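Local structure of estrogen receptor (Crassostrea gigas, 4N1Y) at residues 94-99 and 105-110; 46-51 and 87-92; 60-65 and 72-77; 143-148 and 167-172. The protein is a mollusc nuclear receptor that probably regulates transcription constitutively, without needing the steroid hormone that switches its vertebrate relatives. All blocks are in the same frame, centred on the assembly; numbering follows the deposited sequence.

Contact 1: 94-99 and 105-110; sequences GGKSLA and VLDRSS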
loop_
_atom_site.group_PDB
_atom_site.type_symbol
_atom_site.label_atom_id
_atom_site.label_comp_id
_atom_site.label_asym_id
_atom_site.label_seq_id
_atom_site.Cartn_x
_atom_site.Cartn_y
_atom_site.Cartn_z
ATOM N N GLY B 94 -14.736 6.609 -15.821
ATOM C CA GLY B 94 -14.334 7.718 -14.973
ATOM C C GLY B 94 -14.844 7.605 -13.555
ATOM O O GLY B 94 -15.484 8.535 -13.041
ATOM N N GLY B 95 -14.656 6.427 -12.959
ATOM C CA GLY B 95 -14.995 6.237 -11.560
ATOM C C GLY B 95 -16.490 6.063 -11.316
ATOM O O GLY B 95 -16.945 6.039 -10.176
ATOM N N LYS B 96 -17.284 5.986 -12.372
ATOM C CA LYS B 96 -18.715 5.937 -12.145
ATOM C C LYS B 96 -19.133 4.489 -11.949
ATOM O O LYS B 96 -20.111 4.208 -11.274
ATOM C CB LYS B 96 -19.489 6.614 -13.297
ATOM C CG LYS B 96 -20.971 6.336 -13.330
ATOM C CD LYS B 96 -21.660 6.978 -14.519
ATOM C CE LYS B 96 -23.057 7.510 -14.118
ATOM N NZ LYS B 96 -23.039 8.731 -13.229
ATOM N N SER B 97 -18.359 3.566 -12.500
ATOM C CA SER B 97 -18.654 2.150 -12.335
ATOM C C SER B 97 -17.432 1.293 -12.555
ATOM O O SER B 97 -16.440 1.752 -13.113
ATOM C CB SER B 97 -19.755 1.732 -13.298
ATOM O OG SER B 97 -19.444 2.131 -14.622
ATOM N N LEU B 98 -17.507 0.041 -12.113
ATOM C CA LEU B 98 -16.408 -0.892 -12.314
ATOM C C LEU B 98 -16.846 -1.994 -13.268
ATOM O O LEU B 98 -17.888 -2.633 -13.078
ATOM C CB LEU B 98 -15.928 -1.473 -10.988
ATOM C CG LEU B 98 -15.247 -0.417 -10.122
ATOM C CD1 LEU B 98 -14.873 -0.970 -8.763
ATOM C CD2 LEU B 98 -14.033 0.156 -10.831
ATOM N N ALA B 99 -16.055 -2.186 -14.314
ATOM C CA ALA B 99 -16.331 -3.211 -15.303
ATOM C C ALA B 99 -15.546 -4.482 -14.981
ATOM O O ALA B 99 -14.404 -4.636 -15.415
ATOM C CB ALA B 99 -15.997 -2.705 -16.691
ATOM N N VAL B 105 -20.996 -4.774 -15.539
ATOM C CA VAL B 105 -20.608 -3.454 -15.046
ATOM C C VAL B 105 -21.475 -3.029 -13.860
ATOM O O VAL B 105 -22.684 -2.876 -13.991
ATOM C CB VAL B 105 -20.729 -2.407 -16.149
ATOM C CG1 VAL B 105 -20.254 -1.058 -15.646
ATOM C CG2 VAL B 105 -19.924 -2.843 -17.356
ATOM N N LEU B 106 -20.841 -2.807 -12.715
ATOM C CA LEU B 106 -21.541 -2.478 -11.475
ATOM C C LEU B 106 -21.263 -1.058 -10.983
ATOM O O LEU B 106 -20.110 -0.645 -10.830
ATOM C CB LEU B 106 -21.159 -3.469 -10.380
ATOM C CG LEU B 106 -21.364 -4.948 -10.677
ATOM C CD1 LEU B 106 -21.029 -5.755 -9.441
ATOM C CD2 LEU B 106 -22.794 -5.193 -11.108
ATOM N N ASP B 107 -22.327 -0.310 -10.733
ATOM C CA ASP B 107 -22.189 1.041 -10.209
ATOM C C ASP B 107 -22.370 1.042 -8.677
ATOM O O ASP B 107 -22.718 0.005 -8.092
ATOM C CB ASP B 107 -23.208 1.951 -10.912
ATOM C CG ASP B 107 -22.954 3.431 -10.682
ATOM O OD1 ASP B 107 -22.136 3.779 -9.802
ATOM O OD2 ASP B 107 -23.556 4.241 -11.431
ATOM N N ARG B 108 -22.163 2.213 -8.056
ATOM C CA ARG B 108 -22.133 2.400 -6.594
ATOM C C ARG B 108 -23.331 1.734 -5.949
ATOM O O ARG B 108 -23.248 1.221 -4.829
ATOM C CB ARG B 108 -22.074 3.887 -6.225
ATOM C CG ARG B 108 -21.145 4.635 -7.159
ATOM C CD ARG B 108 -20.610 5.993 -6.702
ATOM N NE ARG B 108 -19.280 6.164 -7.281
ATOM C CZ ARG B 108 -18.188 6.554 -6.627
ATOM N NH1 ARG B 108 -18.236 6.868 -5.339
ATOM N NH2 ARG B 108 -17.041 6.639 -7.277
ATOM N N SER B 109 -24.456 1.798 -6.650
ATOM C CA SER B 109 -25.669 1.129 -6.235
ATOM C C SER B 109 -25.433 -0.352 -5.965
ATOM O O SER B 109 -25.773 -0.865 -4.895
ATOM C CB SER B 109 -26.727 1.295 -7.317
ATOM O OG SER B 109 -26.629 2.571 -7.919
ATOM N N SER B 110 -24.821 -1.029 -6.929
ATOM C CA SER B 110 -24.528 -2.447 -6.772
ATOM C C SER B 110 -23.514 -2.671 -5.650
ATOM O O SER B 110 -23.635 -3.631 -4.884
ATOM C CB SER B 110 -23.995 -3.038 -8.077
ATOM O OG SER B 110 -24.927 -2.901 -9.131
#
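Leu98 and Leu106 pair across a two-stranded antiparallel β-hairpin, the small sheet of the otherwise mostly helical nuclear-receptor ligand-binding domain. They form a hydrogen-bonded pair: Leu98 N gives to Leu106 O at 3.0 Å, and Leu106 N gives back to Leu98 O. Their side chains start on the same face of the sheet, and Leu98 reaches helix 117-132 at Phe120, Val123 and Ala124. The other face carries Ser97, Ala99 and Val105. Val105 can be followed outward: its CB stands 4.2 Å from Leu98 O, and there the side chain forks. With CG1 anti to the backbone N (chi1 -177°), that methyl lies over Ser97, 3.4 Å from Ser97 OG. CG2, the other branch, meets Ala99 CB at 4.0 Å. At the end of the strand, Asp107 takes the N-cap position of helix 108-113, and its OD2 lies 3.8 Å from Lys96 CG as the two side chains pass at a slant. Lys96 NZ stays further off, so the opposite charges are close without meeting. With an alanine here in place of Asp107, the lysine would probably lose the nearby negative charge. At the turn into the helix, Arg108 reaches back across the hairpin end: its NH2 gives a nearly straight bond (178°) to Gly95 O, 3.0 Å away, which lies at the edge of the guanidinium and in its plane.

Contact 2: 46-51 and 87-92; sequences ERELVH and AFRSIE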
loop_
_atom_site.group_PDB
_atom_site.type_symbol
_atom_site.label_atom_id
_atom_site.label_comp_id
_atom_site.label_asym_id
_atom_site.label_seq_id
_atom_site.Cartn_x
_atom_site.Cartn_y
_atom_site.Cartn_z
ATOM N N GLU B 46 -12.077 -16.285 -9.977
ATOM C CA GLU B 46 -11.330 -17.527 -10.102
ATOM C C GLU B 46 -10.830 -17.785 -11.524
ATOM O O GLU B 46 -9.724 -18.299 -11.709
ATOM C CB GLU B 46 -12.159 -18.702 -9.601
ATOM C CG GLU B 46 -11.489 -19.320 -8.402
ATOM C CD GLU B 46 -12.052 -20.654 -8.006
ATOM O OE1 GLU B 46 -11.682 -21.670 -8.634
ATOM O OE2 GLU B 46 -12.846 -20.680 -7.043
ATOM N N ARG B 47 -11.622 -17.421 -12.528
ATOM C CA ARG B 47 -11.185 -17.610 -13.905
ATOM C C ARG B 47 -10.030 -16.648 -14.200
ATOM O O ARG B 47 -9.028 -17.033 -14.794
ATOM C CB ARG B 47 -12.348 -17.396 -14.872
ATOM C CG ARG B 47 -13.500 -18.366 -14.645
ATOM C CD ARG B 47 -14.403 -18.502 -15.877
ATOM N NE ARG B 47 -14.632 -17.208 -16.522
ATOM C CZ ARG B 47 -14.819 -17.034 -17.826
ATOM N NH1 ARG B 47 -14.809 -18.076 -18.652
ATOM N NH2 ARG B 47 -15.019 -15.813 -18.304
ATOM N N GLU B 48 -10.141 -15.410 -13.732
ATOM C CA GLU B 48 -9.088 -14.434 -13.974
ATOM C C GLU B 48 -7.867 -14.878 -13.158
ATOM O O GLU B 48 -6.722 -14.604 -13.524
ATOM C CB GLU B 48 -9.542 -12.993 -13.628
ATOM C CG GLU B 48 -10.822 -12.531 -14.399
ATOM C CD GLU B 48 -11.327 -11.103 -14.070
ATOM O OE1 GLU B 48 -11.066 -10.591 -12.953
ATOM O OE2 GLU B 48 -12.041 -10.513 -14.924
ATOM N N LEU B 49 -8.116 -15.592 -12.066
ATOM C CA LEU B 49 -7.034 -16.094 -11.233
ATOM C C LEU B 49 -6.162 -17.135 -11.947
ATOM O O LEU B 49 -4.934 -17.053 -11.904
ATOM C CB LEU B 49 -7.599 -16.679 -9.939
ATOM C CG LEU B 49 -6.585 -17.004 -8.837
ATOM C CD1 LEU B 49 -5.688 -15.814 -8.540
ATOM C CD2 LEU B 49 -7.296 -17.474 -7.566
ATOM N N VAL B 50 -6.792 -18.106 -12.602
ATOM C CA VAL B 50 -6.063 -19.094 -13.397
ATOM C C VAL B 50 -5.222 -18.422 -14.479
ATOM O O VAL B 50 -4.101 -18.824 -14.758
ATOM C CB VAL B 50 -7.001 -20.104 -14.061
ATOM C CG1 VAL B 50 -6.214 -21.020 -14.966
ATOM C CG2 VAL B 50 -7.730 -20.922 -13.009
ATOM N N HIS B 51 -5.796 -17.404 -15.105
ATOM C CA HIS B 51 -5.115 -16.636 -16.134
ATOM C C HIS B 51 -3.887 -15.900 -15.613
ATOM O O HIS B 51 -2.853 -15.891 -16.276
ATOM C CB HIS B 51 -6.093 -15.651 -16.761
ATOM C CG HIS B 51 -7.076 -16.292 -17.691
ATOM N ND1 HIS B 51 -6.716 -16.837 -18.902
ATOM C CD2 HIS B 51 -8.411 -16.480 -17.579
ATOM C CE1 HIS B 51 -7.787 -17.332 -19.500
ATOM N NE2 HIS B 51 -8.829 -17.127 -18.718
ATOM N N ALA B 87 -9.541 -1.912 -12.369
ATOM C CA ALA B 87 -9.404 -0.463 -12.463
ATOM C C ALA B 87 -9.118 -0.039 -13.897
ATOM O O ALA B 87 -9.688 0.928 -14.394
ATOM C CB ALA B 87 -8.308 0.038 -11.534
ATOM N N PHE B 88 -8.213 -0.752 -14.551
ATOM C CA PHE B 88 -7.816 -0.383 -15.902
ATOM C C PHE B 88 -8.939 -0.730 -16.872
ATOM O O PHE B 88 -9.193 0.018 -17.814
ATOM C CB PHE B 88 -6.505 -1.072 -16.315
ATOM C CG PHE B 88 -5.881 -0.490 -17.568
ATOM C CD1 PHE B 88 -5.199 0.720 -17.527
ATOM C CD2 PHE B 88 -6.012 -1.134 -18.795
ATOM C CE1 PHE B 88 -4.626 1.260 -18.677
ATOM C CE2 PHE B 88 -5.454 -0.593 -19.949
ATOM C CZ PHE B 88 -4.762 0.609 -19.885
ATOM N N ARG B 89 -9.603 -1.867 -16.650
ATOM C CA ARG B 89 -10.788 -2.215 -17.438
ATOM C C ARG B 89 -11.852 -1.129 -17.305
ATOM O O ARG B 89 -12.666 -0.941 -18.204
ATOM C CB ARG B 89 -11.378 -3.576 -17.009
ATOM C CG ARG B 89 -10.822 -4.802 -17.728
ATOM C CD ARG B 89 -11.591 -6.083 -17.370
ATOM N NE ARG B 89 -11.602 -6.346 -15.927
ATOM C CZ ARG B 89 -10.692 -7.089 -15.295
ATOM N NH1 ARG B 89 -9.695 -7.646 -15.970
ATOM N NH2 ARG B 89 -10.768 -7.276 -13.984
ATOM N N SER B 90 -11.819 -0.405 -16.193
ATOM C CA SER B 90 -12.880 0.526 -15.847
ATOM C C SER B 90 -12.550 1.986 -16.143
ATOM O O SER B 90 -13.320 2.883 -15.788
ATOM C CB SER B 90 -13.253 0.359 -14.377
ATOM O OG SER B 90 -13.805 -0.932 -14.170
ATOM N N ILE B 91 -11.407 2.217 -16.781
ATOM C CA ILE B 91 -10.901 3.569 -17.010
ATOM C C ILE B 91 -11.888 4.505 -17.720
ATOM O O ILE B 91 -11.957 5.685 -17.378
ATOM C CB ILE B 91 -9.599 3.534 -17.865
ATOM C CG1 ILE B 91 -8.395 3.169 -17.014
ATOM C CG2 ILE B 91 -9.332 4.874 -18.561
ATOM C CD1 ILE B 91 -7.107 3.476 -17.703
ATOM N N GLU B 92 -12.684 3.979 -18.654
ATOM C CA GLU B 92 -13.600 4.829 -19.424
ATOM C C GLU B 92 -14.765 5.312 -18.573
ATOM O O GLU B 92 -15.374 6.339 -18.866
ATOM C CB GLU B 92 -14.162 4.128 -20.669
ATOM C CG GLU B 92 -15.119 2.954 -20.441
ATOM C CD GLU B 92 -14.440 1.618 -20.154
ATOM O OE1 GLU B 92 -13.204 1.583 -19.937
ATOM O OE2 GLU B 92 -15.157 0.589 -20.179
#
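Glu48 and Arg89 meet although their backbones stand well apart, with 12.8 Å between Glu48 CA and Arg89 CA, the former within helix 34-56 and the latter at the C-terminal end of helix 67-89. Only their two side chains bridge the gap, coming from opposite directions. Glu48 is extended beyond CG, which carries its carboxylate across to the arginine. Arg89 bends at chi3 (-57°), which turns the guanidinium so that it offers a face to the acid. Glu48 OE1 is 3.5 Å from Arg89 NH2, while Glu48 OE2 sits over that face, off centre toward the rim and 3.7 Å from Arg89 CZ. The carboxylate and guanidinium planes are 43° apart. This is therefore a salt bridge of charge on charge, in which no N-H points at an oxygen. On the arginine, NE makes a weak hydrogen bond to Ala99 O in strand 97-99; Glu48 in turn packs on Leu22 and on Leu82. Putting an alanine here instead of Glu48 would probably leave the guanidinium of Arg89 without its counter-charge and freer to turn. In vertebrate estrogen receptors a glutamate and an arginine on the corresponding helices bind the phenolic hydroxyl of the hormone, and this pair is probably their counterpart. Here the two charges lie against each other without a directed bond, and since Glu48 is buried, the nearby guanidinium is likely to help keep its carboxylate ionised.

Contact 3: 60-65 and 72-77; sequences PGYTDL and HLIECC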
loop_
_atom_site.group_PDB
_atom_site.type_symbol
_atom_site.label_atom_id
_atom_site.label_comp_id
_atom_site.label_asym_id
_atom_site.label_seq_id
_atom_site.Cartn_x
_atom_site.Cartn_y
_atom_site.Cartn_z
ATOM N N PRO B 60 9.293 -12.108 -17.245
ATOM C CA PRO B 60 10.687 -12.526 -17.414
ATOM C C PRO B 60 11.423 -12.576 -16.088
ATOM O O PRO B 60 11.441 -11.598 -15.340
ATOM C CB PRO B 60 11.278 -11.465 -18.348
ATOM C CG PRO B 60 10.303 -10.357 -18.348
ATOM C CD PRO B 60 8.970 -10.943 -18.080
ATOM N N GLY B 61 11.985 -13.746 -15.800
ATOM C CA GLY B 61 12.731 -13.978 -14.584
ATOM C C GLY B 61 11.960 -14.873 -13.639
ATOM O O GLY B 61 12.554 -15.649 -12.895
ATOM N N TYR B 62 10.633 -14.800 -13.708
ATOM C CA TYR B 62 9.759 -15.436 -12.723
ATOM C C TYR B 62 9.907 -16.963 -12.661
ATOM O O TYR B 62 9.923 -17.563 -11.577
ATOM C CB TYR B 62 8.300 -15.075 -13.021
ATOM C CG TYR B 62 7.318 -15.522 -11.961
ATOM C CD1 TYR B 62 7.049 -14.708 -10.863
ATOM C CD2 TYR B 62 6.664 -16.746 -12.047
ATOM C CE1 TYR B 62 6.173 -15.101 -9.881
ATOM C CE2 TYR B 62 5.772 -17.144 -11.062
ATOM C CZ TYR B 62 5.538 -16.310 -9.987
ATOM O OH TYR B 62 4.656 -16.668 -9.009
ATOM N N THR B 63 10.029 -17.600 -13.815
ATOM C CA THR B 63 10.116 -19.046 -13.817
ATOM C C THR B 63 11.478 -19.532 -13.310
ATOM O O THR B 63 11.702 -20.729 -13.161
ATOM C CB THR B 63 9.837 -19.600 -15.202
ATOM O OG1 THR B 63 10.648 -18.915 -16.162
ATOM C CG2 THR B 63 8.376 -19.383 -15.525
ATOM N N ASP B 64 12.387 -18.596 -13.054
ATOM C CA ASP B 64 13.674 -18.930 -12.455
ATOM C C ASP B 64 13.698 -18.794 -10.922
ATOM O O ASP B 64 14.683 -19.176 -10.287
ATOM C CB ASP B 64 14.775 -18.092 -13.095
ATOM C CG ASP B 64 14.927 -18.386 -14.576
ATOM O OD1 ASP B 64 14.986 -19.588 -14.945
ATOM O OD2 ASP B 64 14.956 -17.418 -15.372
ATOM N N LEU B 65 12.638 -18.233 -10.336
ATOM C CA LEU B 65 12.452 -18.257 -8.879
ATOM C C LEU B 65 12.166 -19.702 -8.410
ATOM O O LEU B 65 11.724 -20.542 -9.201
ATOM C CB LEU B 65 11.298 -17.344 -8.470
ATOM C CG LEU B 65 11.364 -15.903 -8.971
ATOM C CD1 LEU B 65 10.140 -15.121 -8.555
ATOM C CD2 LEU B 65 12.609 -15.229 -8.442
ATOM N N HIS B 72 4.473 -18.179 -3.546
ATOM C CA HIS B 72 4.352 -17.178 -2.491
ATOM C C HIS B 72 3.995 -15.807 -3.013
ATOM O O HIS B 72 3.144 -15.139 -2.439
ATOM C CB HIS B 72 5.626 -17.078 -1.664
ATOM C CG HIS B 72 5.562 -16.017 -0.612
ATOM N ND1 HIS B 72 4.918 -16.202 0.591
ATOM C CD2 HIS B 72 6.083 -14.767 -0.569
ATOM C CE1 HIS B 72 5.018 -15.104 1.318
ATOM N NE2 HIS B 72 5.728 -14.221 0.640
ATOM N N LEU B 73 4.645 -15.387 -4.090
ATOM C CA LEU B 73 4.362 -14.095 -4.696
ATOM C C LEU B 73 2.887 -13.976 -5.073
ATOM O O LEU B 73 2.206 -13.022 -4.693
ATOM C CB LEU B 73 5.259 -13.900 -5.920
ATOM C CG LEU B 73 6.689 -13.646 -5.463
ATOM C CD1 LEU B 73 7.583 -13.418 -6.620
ATOM C CD2 LEU B 73 6.655 -12.416 -4.596
ATOM N N ILE B 74 2.405 -14.983 -5.787
ATOM C CA ILE B 74 1.012 -15.077 -6.169
ATOM C C ILE B 74 0.084 -15.033 -4.948
ATOM O O ILE B 74 -0.922 -14.302 -4.942
ATOM C CB ILE B 74 0.761 -16.387 -6.929
ATOM C CG1 ILE B 74 1.641 -16.446 -8.170
ATOM C CG2 ILE B 74 -0.706 -16.545 -7.269
ATOM C CD1 ILE B 74 1.204 -15.506 -9.237
ATOM N N GLU B 75 0.446 -15.774 -3.900
ATOM C CA GLU B 75 -0.371 -15.815 -2.694
ATOM C C GLU B 75 -0.470 -14.425 -2.063
ATOM O O GLU B 75 -1.527 -14.029 -1.572
ATOM C CB GLU B 75 0.196 -16.814 -1.678
ATOM C CG GLU B 75 -0.259 -18.266 -1.899
ATOM C CD GLU B 75 0.482 -19.265 -1.022
ATOM O OE1 GLU B 75 1.315 -18.840 -0.188
ATOM O OE2 GLU B 75 0.241 -20.481 -1.175
ATOM N N CYS B 76 0.600 -13.646 -2.138
ATOM C CA CYS B 76 0.533 -12.318 -1.554
ATOM C C CYS B 76 -0.356 -11.367 -2.353
ATOM O O CYS B 76 -1.213 -10.700 -1.774
ATOM C CB CYS B 76 1.930 -11.718 -1.409
ATOM S SG CYS B 76 2.986 -12.515 -0.172
ATOM N N CYS B 77 -0.204 -11.352 -3.675
ATOM C CA CYS B 77 -0.701 -10.220 -4.446
ATOM C C CYS B 77 -1.860 -10.513 -5.415
ATOM O O CYS B 77 -2.235 -9.632 -6.197
ATOM C CB CYS B 77 0.455 -9.616 -5.244
ATOM S SG CYS B 77 0.842 -10.596 -6.714
#
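Tyr62 and Leu73 bring the connection after helix 34-56 against the N-terminal half of helix 67-89, in the region of the nuclear-receptor signature sequence. The apolar contacts come first. Tyr62 has CG anti to its backbone N (chi1 -172°), and this swings the ring out from the short 3-10 turn at 62-64 toward the helix. Tyr62 CE1 rests 3.9 Å from Leu73 CD1, the two side chains sliding past each other in opposite senses. The same methyl of Leu73 also takes Leu65 from across, with Leu65 CD1 3.6 Å from Leu73 CD1, so it meets both the first residue of the turn and the leucine that follows it. Ile74 crosses the tyrosine at about a right angle, and the phenol end of the ring lies against its CG1 and CD1 arm, 4.3 Å separating Tyr62 CZ from Ile74 CG1. Among the side chains that touch, the polar group is the tyrosine hydroxyl: buried among these carbons, Tyr62 OH is hydrogen-bonded to the carbonyl O of Gln70, one helical turn before Ile74. The backbone holds the turn itself, Asp64 N binding Gly61 O at 3.0 Å and Leu65 N binding Tyr62 O at 3.1 Å. Around the contact, Leu148 of helix 137-149 packs on Tyr62, Leu73 and Ile74, Ala56 of helix 34-56 touches Tyr62 and Ile74, and helix 159-180 meets Tyr62 through Met165 and Leu65 through Gln161 and Ile162.

Contact 4: 143-148 and 167-172; sequences LQAMVL and QSLLDA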
loop_
_atom_site.group_PDB
_atom_site.type_symbol
_atom_site.label_atom_id
_atom_site.label_comp_id
_atom_site.label_asym_id
_atom_site.label_seq_id
_atom_site.Cartn_x
_atom_site.Cartn_y
_atom_site.Cartn_z
ATOM N N LEU B 143 2.988 -2.357 -14.632
ATOM C CA LEU B 143 2.465 -2.186 -13.289
ATOM C C LEU B 143 2.062 -3.505 -12.647
ATOM O O LEU B 143 2.382 -3.749 -11.491
ATOM C CB LEU B 143 1.261 -1.256 -13.333
ATOM C CG LEU B 143 1.611 0.220 -13.318
ATOM C CD1 LEU B 143 0.379 0.998 -13.621
ATOM C CD2 LEU B 143 2.121 0.588 -11.945
ATOM N N GLN B 144 1.361 -4.356 -13.384
ATOM C CA GLN B 144 0.984 -5.622 -12.803
ATOM C C GLN B 144 2.244 -6.442 -12.520
ATOM O O GLN B 144 2.369 -7.044 -11.459
ATOM C CB GLN B 144 -0.035 -6.365 -13.668
ATOM C CG GLN B 144 0.143 -6.302 -15.144
ATOM C CD GLN B 144 -1.064 -6.882 -15.863
ATOM O OE1 GLN B 144 -0.970 -7.366 -16.993
ATOM N NE2 GLN B 144 -2.218 -6.799 -15.217
ATOM N N ALA B 145 3.187 -6.451 -13.452
ATOM C CA ALA B 145 4.424 -7.193 -13.241
ATOM C C ALA B 145 5.093 -6.682 -11.966
ATOM O O ALA B 145 5.577 -7.459 -11.121
ATOM C CB ALA B 145 5.329 -7.050 -14.411
ATOM N N MET B 146 5.074 -5.366 -11.817
ATOM C CA MET B 146 5.616 -4.730 -10.635
ATOM C C MET B 146 4.851 -5.135 -9.367
ATOM O O MET B 146 5.458 -5.470 -8.349
ATOM C CB MET B 146 5.578 -3.217 -10.809
ATOM C CG MET B 146 6.302 -2.499 -9.731
ATOM S SD MET B 146 7.932 -3.216 -9.522
ATOM C CE MET B 146 8.826 -2.241 -10.707
ATOM N N VAL B 147 3.523 -5.158 -9.451
ATOM C CA VAL B 147 2.689 -5.533 -8.308
ATOM C C VAL B 147 3.078 -6.931 -7.842
ATOM O O VAL B 147 3.182 -7.197 -6.649
ATOM C CB VAL B 147 1.186 -5.497 -8.649
ATOM C CG1 VAL B 147 0.358 -6.122 -7.505
ATOM C CG2 VAL B 147 0.740 -4.073 -8.880
ATOM N N LEU B 148 3.298 -7.807 -8.815
ATOM C CA LEU B 148 3.751 -9.169 -8.578
ATOM C C LEU B 148 5.107 -9.243 -7.876
ATOM O O LEU B 148 5.226 -9.855 -6.830
ATOM C CB LEU B 148 3.831 -9.906 -9.910
ATOM C CG LEU B 148 4.386 -11.315 -9.877
ATOM C CD1 LEU B 148 3.436 -12.209 -9.124
ATOM C CD2 LEU B 148 4.566 -11.799 -11.301
ATOM N N GLN B 167 14.677 -4.461 -10.509
ATOM C CA GLN B 167 15.535 -3.507 -11.184
ATOM C C GLN B 167 15.176 -3.425 -12.654
ATOM O O GLN B 167 15.069 -2.327 -13.207
ATOM C CB GLN B 167 17.003 -3.875 -10.989
ATOM C CG GLN B 167 17.431 -3.778 -9.533
ATOM C CD GLN B 167 17.086 -2.433 -8.921
ATOM O OE1 GLN B 167 17.732 -1.430 -9.200
ATOM N NE2 GLN B 167 16.043 -2.403 -8.105
ATOM N N SER B 168 14.974 -4.576 -13.290
ATOM C CA SER B 168 14.621 -4.558 -14.705
ATOM C C SER B 168 13.260 -3.913 -14.900
ATOM O O SER B 168 13.085 -3.106 -15.809
ATOM C CB SER B 168 14.595 -5.962 -15.311
ATOM O OG SER B 168 15.859 -6.594 -15.243
ATOM N N LEU B 169 12.305 -4.230 -14.026
ATOM C CA LEU B 169 10.979 -3.636 -14.154
ATOM C C LEU B 169 11.022 -2.121 -13.947
ATOM O O LEU B 169 10.429 -1.373 -14.725
ATOM C CB LEU B 169 10.008 -4.293 -13.184
ATOM C CG LEU B 169 9.654 -5.684 -13.695
ATOM C CD1 LEU B 169 8.716 -6.424 -12.751
ATOM C CD2 LEU B 169 9.079 -5.569 -15.088
ATOM N N LEU B 170 11.768 -1.672 -12.943
ATOM C CA LEU B 170 11.919 -0.244 -12.673
ATOM C C LEU B 170 12.462 0.518 -13.887
ATOM O O LEU B 170 11.959 1.590 -14.224
ATOM C CB LEU B 170 12.842 -0.033 -11.488
ATOM C CG LEU B 170 12.249 -0.300 -10.118
ATOM C CD1 LEU B 170 13.289 -0.015 -9.043
ATOM C CD2 LEU B 170 10.998 0.540 -9.904
ATOM N N ASP B 171 13.472 -0.041 -14.550
ATOM C CA ASP B 171 13.996 0.562 -15.765
ATOM C C ASP B 171 12.928 0.624 -16.855
ATOM O O ASP B 171 12.784 1.641 -17.524
ATOM C CB ASP B 171 15.199 -0.216 -16.288
ATOM C CG ASP B 171 16.407 -0.097 -15.382
ATOM O OD1 ASP B 171 16.399 0.792 -14.493
ATOM O OD2 ASP B 171 17.358 -0.900 -15.562
ATOM N N ALA B 172 12.182 -0.464 -17.029
ATOM C CA ALA B 172 11.171 -0.538 -18.078
ATOM C C ALA B 172 10.037 0.470 -17.849
ATOM O O ALA B 172 9.547 1.109 -18.782
ATOM C CB ALA B 172 10.631 -1.945 -18.179
#
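Met146 and Leu169 are the nearest residues between two helices of the antiparallel α-helical sandwich that makes up a nuclear-receptor ligand-binding domain. Helix segments 143-148 and 167-172 run nearly antiparallel, at 154°, with their axes 10.1 Å apart. The close packing comes from four buried side chains. Met146 sets out to the side of the facing helix, and the bends at chi2 (50°) and chi3 (88°) bring its methyl round toward it. There CE meets two neighbours at once: Leu169 CB at 3.4 Å and Leu170 CD2 at 3.6 Å from Met146 CE. Leu169 and Met146 run past each other in opposite senses, whereas Leu170 comes at the methionine on a slant. Leu169 points directly at helix 137-149 and is the broadest of the contributors, touching both Met146 and Ala145; Ile10 of helix 7-15 lies on it too. The outer side of helix 159-180 is different in character. Gln167, Ser168 and Asp171 are partly exposed there and do not touch helix 137-149. Two of them turn instead to the second subunit, where Arg186 of that chain forms a salt bridge with Asp171 and a hydrogen bond with Gln167. The subunits also meet at the buried edge, Leu193 of the second subunit packing on Met146 and its Pro189 on Leu170. Back inside, the branched end of Leu169 straddles the smallest side chain of the contact, with Leu169 CD1 3.8 Å and Leu169 CD2 4.1 Å from Ala145 CB.

In the fold
Contacts 1 and 2 meet directly: Ser90 OG probably bonds Ala99 N at 2.6 Å, tying the end of helix 67-89 to the hairpin strand that follows it. In related estrogen receptors this neighbourhood borders the hormone pocket. Contact 3 lies further back on the same helix, its centre 19 Å from that of contact 2 with nearest atoms about 5 Å apart. Contacts 3 and 4 join through Leu148, whose CD2 is 3.8 Å from Tyr62 CD1. Contact 4 carries this packing on to the subunit interface. Contact 1 lies on the opposite side of the chain's centre from contacts 3 and 4. The centres of contacts 1 and 3 are 31 Å apart, and those of contacts 1 and 4 are 28 Å apart.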